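Local structure of phosphoenolpyruvate-protein phosphotransferase (Coxiella burnetii, 3TRC) at residues Leu7-Gln12 / Glu145-Thr150; Gln15-Ala20 / Ala152-Ala157. The protein probably transfers the phosphoryl group of phosphoenolpyruvate to a histidine of a protein substrate, the piece described here being its GAF domain. All blocks are in the same frame, centred on the assembly; numbering follows the deposited sequence.

Contact 1. Residues Leu7-Gln12 / Glu145-Thr150; sequences LKILRQ and EAFCVT
Phe-147 and Leu-10 form the tight part of this contact, their side chains sliding past each other in opposite directions. Phe-147 CD1 lies 3.4 Å from Leu-10 CG, obliquely to the ring plane, with CD2 of the same leucine 3.7 Å from Phe-147 CE1. Leu-10 reaches it through an unusual first torsion (chi1 -110°), well off a staggered position, which suggests some strain. At the ring's far end, Ile-9 crosses at about a right angle and lays CG2 3.5 Å from Phe-147 CZ.

Packing is looser one turn on, where Leu-10 CD1 meets Thr-150 CG2 at 3.8 Å. The threonine hydroxyl turns back to its own helix: Thr-150 OG1 donates to Ala-146 O at 2.7 Å, while Thr-150 N reaches the same oxygen from the carbonyl's other face. On the outer side, partly exposed Lys-8 makes a salt bridge to Glu-142 of the second subunit.

Segments 7-12 and 145-150 run nearly parallel (20°), their axes 10.4 Å apart at closest approach, as apolar packing between the chain's first and last helices at the subunit interface, where Leu-10 meets Leu-10 of the second subunit. Phe-147 also packs on Leu-34 of helix 23-37, and Cys-148 on Leu-116 of strand 114-122.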
loop_
_atom_site.group_PDB
_atom_site.type_symbol
_atom_site.label_atom_id
_atom_site.label_comp_id
_atom_site.label_asym_id
_atom_site.label_seq_id
_atom_site.Cartn_x
_atom_site.Cartn_y
_atom_site.Cartn_z
ATOM N N LEU A 7 -5.064 -9.236 2.518
ATOM C CA LEU A 7 -4.306 -8.903 1.331
ATOM C C LEU A 7 -5.192 -8.312 0.230
ATOM O O LEU A 7 -4.846 -7.312 -0.391
ATOM C CB LEU A 7 -3.605 -10.164 0.836
ATOM C CG LEU A 7 -2.404 -10.033 -0.077
ATOM C CD1 LEU A 7 -1.394 -9.013 0.458
ATOM C CD2 LEU A 7 -1.783 -11.411 -0.204
ATOM N N LYS A 8 -6.349 -8.923 0.005
ATOM C CA LYS A 8 -7.260 -8.450 -1.028
ATOM C C LYS A 8 -8.007 -7.184 -0.608
ATOM O O LYS A 8 -8.358 -6.353 -1.446
ATOM C CB LYS A 8 -8.244 -9.549 -1.409
ATOM C CG LYS A 8 -7.580 -10.774 -2.000
ATOM C CD LYS A 8 -8.614 -11.810 -2.365
ATOM C CE LYS A 8 -7.972 -13.046 -2.965
ATOM N NZ LYS A 8 -8.896 -14.207 -2.883
ATOM N N ILE A 9 -8.257 -7.045 0.688
ATOM C CA ILE A 9 -8.860 -5.826 1.207
ATOM C C ILE A 9 -7.896 -4.673 0.992
ATOM O O ILE A 9 -8.293 -3.590 0.568
ATOM C CB ILE A 9 -9.176 -5.943 2.705
ATOM C CG1 ILE A 9 -10.265 -6.989 2.922
ATOM C CG2 ILE A 9 -9.593 -4.580 3.284
ATOM C CD1 ILE A 9 -10.379 -7.471 4.347
ATOM N N LEU A 10 -6.626 -4.924 1.286
ATOM C CA LEU A 10 -5.578 -3.938 1.074
ATOM C C LEU A 10 -5.574 -3.529 -0.387
ATOM O O LEU A 10 -5.456 -2.353 -0.720
ATOM C CB LEU A 10 -4.216 -4.521 1.440
ATOM C CG LEU A 10 -3.523 -3.999 2.689
ATOM C CD1 LEU A 10 -2.060 -4.417 2.668
ATOM C CD2 LEU A 10 -3.651 -2.477 2.777
ATOM N N ARG A 11 -5.705 -4.518 -1.261
ATOM C CA ARG A 11 -5.714 -4.266 -2.691
ATOM C C ARG A 11 -6.825 -3.283 -3.058
ATOM O O ARG A 11 -6.586 -2.293 -3.747
ATOM C CB ARG A 11 -5.894 -5.585 -3.444
ATOM C CG ARG A 11 -5.666 -5.509 -4.939
ATOM C CD ARG A 11 -6.067 -6.826 -5.587
ATOM N NE ARG A 11 -7.466 -7.153 -5.318
ATOM C CZ ARG A 11 -7.967 -8.384 -5.343
ATOM N NH1 ARG A 11 -7.181 -9.415 -5.620
ATOM N NH2 ARG A 11 -9.253 -8.587 -5.085
ATOM N N GLN A 12 -8.035 -3.552 -2.575
ATOM C CA GLN A 12 -9.197 -2.724 -2.886
ATOM C C GLN A 12 -9.125 -1.327 -2.261
ATOM O O GLN A 12 -9.450 -0.335 -2.916
ATOM C CB GLN A 12 -10.492 -3.431 -2.463
ATOM C CG GLN A 12 -11.746 -2.554 -2.510
ATOM C CD GLN A 12 -12.242 -2.279 -3.925
ATOM O OE1 GLN A 12 -11.837 -2.941 -4.882
ATOM N NE2 GLN A 12 -13.129 -1.299 -4.058
ATOM N N GLU A 145 -3.436 -6.511 12.525
ATOM C CA GLU A 145 -2.475 -5.477 12.868
ATOM C C GLU A 145 -1.574 -5.160 11.670
ATOM O O GLU A 145 -1.365 -3.998 11.348
ATOM C CB GLU A 145 -1.649 -5.863 14.099
ATOM C CG GLU A 145 -0.693 -4.763 14.533
ATOM C CD GLU A 145 0.061 -5.086 15.807
ATOM O OE1 GLU A 145 -0.473 -5.834 16.653
ATOM O OE2 GLU A 145 1.191 -4.577 15.961
ATOM N N ALA A 146 -1.069 -6.194 10.998
ATOM C CA ALA A 146 -0.206 -6.000 9.834
ATOM C C ALA A 146 -0.924 -5.216 8.735
ATOM O O ALA A 146 -0.353 -4.319 8.108
ATOM C CB ALA A 146 0.283 -7.346 9.308
ATOM N N PHE A 147 -2.184 -5.557 8.508
ATOM C CA PHE A 147 -3.017 -4.843 7.557
ATOM C C PHE A 147 -3.130 -3.365 7.919
ATOM O O PHE A 147 -2.902 -2.486 7.088
ATOM C CB PHE A 147 -4.406 -5.469 7.524
ATOM C CG PHE A 147 -5.417 -4.654 6.792
ATOM C CD1 PHE A 147 -5.472 -4.671 5.413
ATOM C CD2 PHE A 147 -6.315 -3.866 7.487
ATOM C CE1 PHE A 147 -6.404 -3.916 4.740
ATOM C CE2 PHE A 147 -7.244 -3.114 6.817
ATOM C CZ PHE A 147 -7.292 -3.137 5.446
ATOM N N CYS A 148 -3.482 -3.100 9.168
ATOM C CA CYS A 148 -3.677 -1.726 9.620
ATOM C C CYS A 148 -2.379 -0.913 9.620
ATOM O O CYS A 148 -2.382 0.279 9.305
ATOM C CB CYS A 148 -4.335 -1.711 11.002
ATOM S SG CYS A 148 -6.064 -2.209 11.052
ATOM N N VAL A 149 -1.271 -1.551 9.982
ATOM C CA VAL A 149 0.025 -0.883 9.984
ATOM C C VAL A 149 0.441 -0.537 8.562
ATOM O O VAL A 149 0.865 0.583 8.280
ATOM C CB VAL A 149 1.106 -1.737 10.670
ATOM C CG1 VAL A 149 2.499 -1.200 10.360
ATOM C CG2 VAL A 149 0.863 -1.779 12.168
ATOM N N THR A 150 0.304 -1.504 7.660
ATOM C CA THR A 150 0.648 -1.287 6.264
ATOM C C THR A 150 -0.191 -0.156 5.693
ATOM O O THR A 150 0.314 0.707 4.962
ATOM C CB THR A 150 0.451 -2.585 5.439
ATOM O OG1 THR A 150 1.261 -3.620 6.003
ATOM C CG2 THR A 150 0.865 -2.367 3.999
#

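Contact 2. Residues Gln15-Ala20 / Ala152-Ala157; sequences QEVNAA and AIHLAA
His-154 projects from helix 142-164 toward the C-terminal part of helix 3-19, where Val-17 and Asn-18 meet it in different ways. The apolar share is a CH-pi contact: Val-17 CG1 sits over one face of the imidazole, 4.0 Å from the ring centroid and displaced toward the rim, with His-154 NE2 as its nearest ring atom at 3.8 Å. The imidazole extends this far because its CG is anti to the backbone N (chi1 -160°).

The polar share lies at the ring's edge. Asn-18 OD1 comes 2.9 Å from His-154 CE1 and 3.1 Å from His-154 NE2, near the ring plane, while the amide itself stands steeply against the ring, the two planes 75° apart. Even so, OD1 and NE2 are poorly aligned and do not form a hydrogen bond.

Beyond the pair, Val-17 and Leu-155 both rest on Val-30 of helix 23-37, part of the same helical layer, and Asn-18 also packs on Ile-153 of the second subunit. The chemistry is thus that of a buried imidazole flanked by an aliphatic methyl over its face and a carbonyl oxygen at its rim; that oxygen would probably stabilise positive charge on the ring were it protonated.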
loop_
_atom_site.group_PDB
_atom_site.type_symbol
_atom_site.label_atom_id
_atom_site.label_comp_id
_atom_site.label_asym_id
_atom_site.label_seq_id
_atom_site.Cartn_x
_atom_site.Cartn_y
_atom_site.Cartn_z
ATOM N N GLN A 15 -6.422 0.944 -3.729
ATOM C CA GLN A 15 -7.044 1.437 -4.952
ATOM C C GLN A 15 -7.941 2.639 -4.679
ATOM O O GLN A 15 -7.815 3.683 -5.318
ATOM C CB GLN A 15 -7.887 0.327 -5.580
ATOM C CG GLN A 15 -8.528 0.700 -6.895
ATOM C CD GLN A 15 -7.613 0.434 -8.067
ATOM O OE1 GLN A 15 -6.737 1.241 -8.379
ATOM N NE2 GLN A 15 -7.801 -0.709 -8.716
ATOM N N GLU A 16 -8.855 2.481 -3.730
ATOM C CA GLU A 16 -9.810 3.535 -3.410
ATOM C C GLU A 16 -9.150 4.792 -2.833
ATOM O O GLU A 16 -9.559 5.908 -3.146
ATOM C CB GLU A 16 -10.902 3.011 -2.468
ATOM C CG GLU A 16 -11.944 2.123 -3.143
ATOM C CD GLU A 16 -13.065 1.713 -2.198
ATOM O OE1 GLU A 16 -12.815 1.606 -0.979
ATOM O OE2 GLU A 16 -14.200 1.503 -2.672
ATOM N N VAL A 17 -8.130 4.613 -1.998
ATOM C CA VAL A 17 -7.412 5.755 -1.432
ATOM C C VAL A 17 -6.712 6.561 -2.520
ATOM O O VAL A 17 -6.805 7.785 -2.554
ATOM C CB VAL A 17 -6.383 5.332 -0.360
ATOM C CG1 VAL A 17 -5.509 6.523 0.042
ATOM C CG2 VAL A 17 -7.090 4.752 0.856
ATOM N N ASN A 18 -6.017 5.874 -3.420
ATOM C CA ASN A 18 -5.311 6.584 -4.482
ATOM C C ASN A 18 -6.253 7.257 -5.478
ATOM O O ASN A 18 -5.870 8.210 -6.148
ATOM C CB ASN A 18 -4.306 5.668 -5.185
ATOM C CG ASN A 18 -3.027 5.504 -4.391
ATOM O OD1 ASN A 18 -2.765 6.263 -3.457
ATOM N ND2 ASN A 18 -2.219 4.520 -4.763
ATOM N N ALA A 19 -7.489 6.772 -5.556
ATOM C CA ALA A 19 -8.493 7.345 -6.455
ATOM C C ALA A 19 -9.306 8.463 -5.801
ATOM O O ALA A 19 -10.040 9.185 -6.473
ATOM C CB ALA A 19 -9.420 6.258 -6.984
ATOM N N ALA A 20 -9.179 8.600 -4.487
ATOM C CA ALA A 20 -9.880 9.658 -3.770
ATOM C C ALA A 20 -9.443 11.030 -4.270
ATOM O O ALA A 20 -8.262 11.267 -4.508
ATOM C CB ALA A 20 -9.637 9.533 -2.274
ATOM N N ALA A 152 -1.535 2.337 7.425
ATOM C CA ALA A 152 -1.124 3.594 8.045
ATOM C C ALA A 152 0.066 4.240 7.338
ATOM O O ALA A 152 0.222 5.463 7.363
ATOM C CB ALA A 152 -0.809 3.384 9.527
ATOM N N ILE A 153 0.920 3.422 6.730
ATOM C CA ILE A 153 2.028 3.948 5.941
ATOM C C ILE A 153 1.479 4.754 4.769
ATOM O O ILE A 153 1.986 5.827 4.441
ATOM C CB ILE A 153 2.934 2.817 5.432
ATOM C CG1 ILE A 153 3.510 2.056 6.629
ATOM C CG2 ILE A 153 4.043 3.371 4.551
ATOM C CD1 ILE A 153 4.237 0.787 6.272
ATOM N N HIS A 154 0.425 4.233 4.153
ATOM C CA HIS A 154 -0.228 4.902 3.036
ATOM C C HIS A 154 -0.858 6.204 3.526
ATOM O O HIS A 154 -0.711 7.252 2.904
ATOM C CB HIS A 154 -1.294 3.970 2.447
ATOM C CG HIS A 154 -1.709 4.305 1.048
ATOM N ND1 HIS A 154 -1.249 5.417 0.371
ATOM C CD2 HIS A 154 -2.548 3.671 0.197
ATOM C CE1 HIS A 154 -1.787 5.450 -0.834
ATOM N NE2 HIS A 154 -2.583 4.401 -0.965
ATOM N N LEU A 155 -1.569 6.132 4.649
ATOM C CA LEU A 155 -2.201 7.312 5.228
ATOM C C LEU A 155 -1.184 8.399 5.561
ATOM O O LEU A 155 -1.448 9.586 5.363
ATOM C CB LEU A 155 -2.997 6.933 6.476
ATOM C CG LEU A 155 -4.109 5.909 6.223
ATOM C CD1 LEU A 155 -4.820 5.568 7.518
ATOM C CD2 LEU A 155 -5.094 6.437 5.193
ATOM N N ALA A 156 -0.023 7.997 6.068
ATOM C CA ALA A 156 1.038 8.954 6.378
ATOM C C ALA A 156 1.460 9.718 5.128
ATOM O O ALA A 156 1.625 10.943 5.154
ATOM C CB ALA A 156 2.237 8.245 7.005
ATOM N N ALA A 157 1.630 8.995 4.026
ATOM C CA ALA A 157 2.030 9.619 2.771
ATOM C C ALA A 157 0.961 10.584 2.282
ATOM O O ALA A 157 1.267 11.670 1.801
ATOM C CB ALA A 157 2.314 8.560 1.710
#

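Overall arrangement
Both contacts join the same pair of elements, helix 3-19 near the start of the chain and helix 142-164 near its end, with their centres 11 Å apart. In sequence the segments alternate: 7-12 and 15-20 come first, then 145-150 and 152-157 in the same order, as the nearly parallel run of the helices at contact 1 requires. Contact 1 is purely apolar, whereas contact 2 adds a polar edge. Between the two halves come helix 23-37 and the antiparallel sheet of the GAF domain, so the contacts bring the N-terminal and C-terminal helices side by side, on one side of the chain's centre. Both also touch the second subunit, placing this helical layer at the dimer interface.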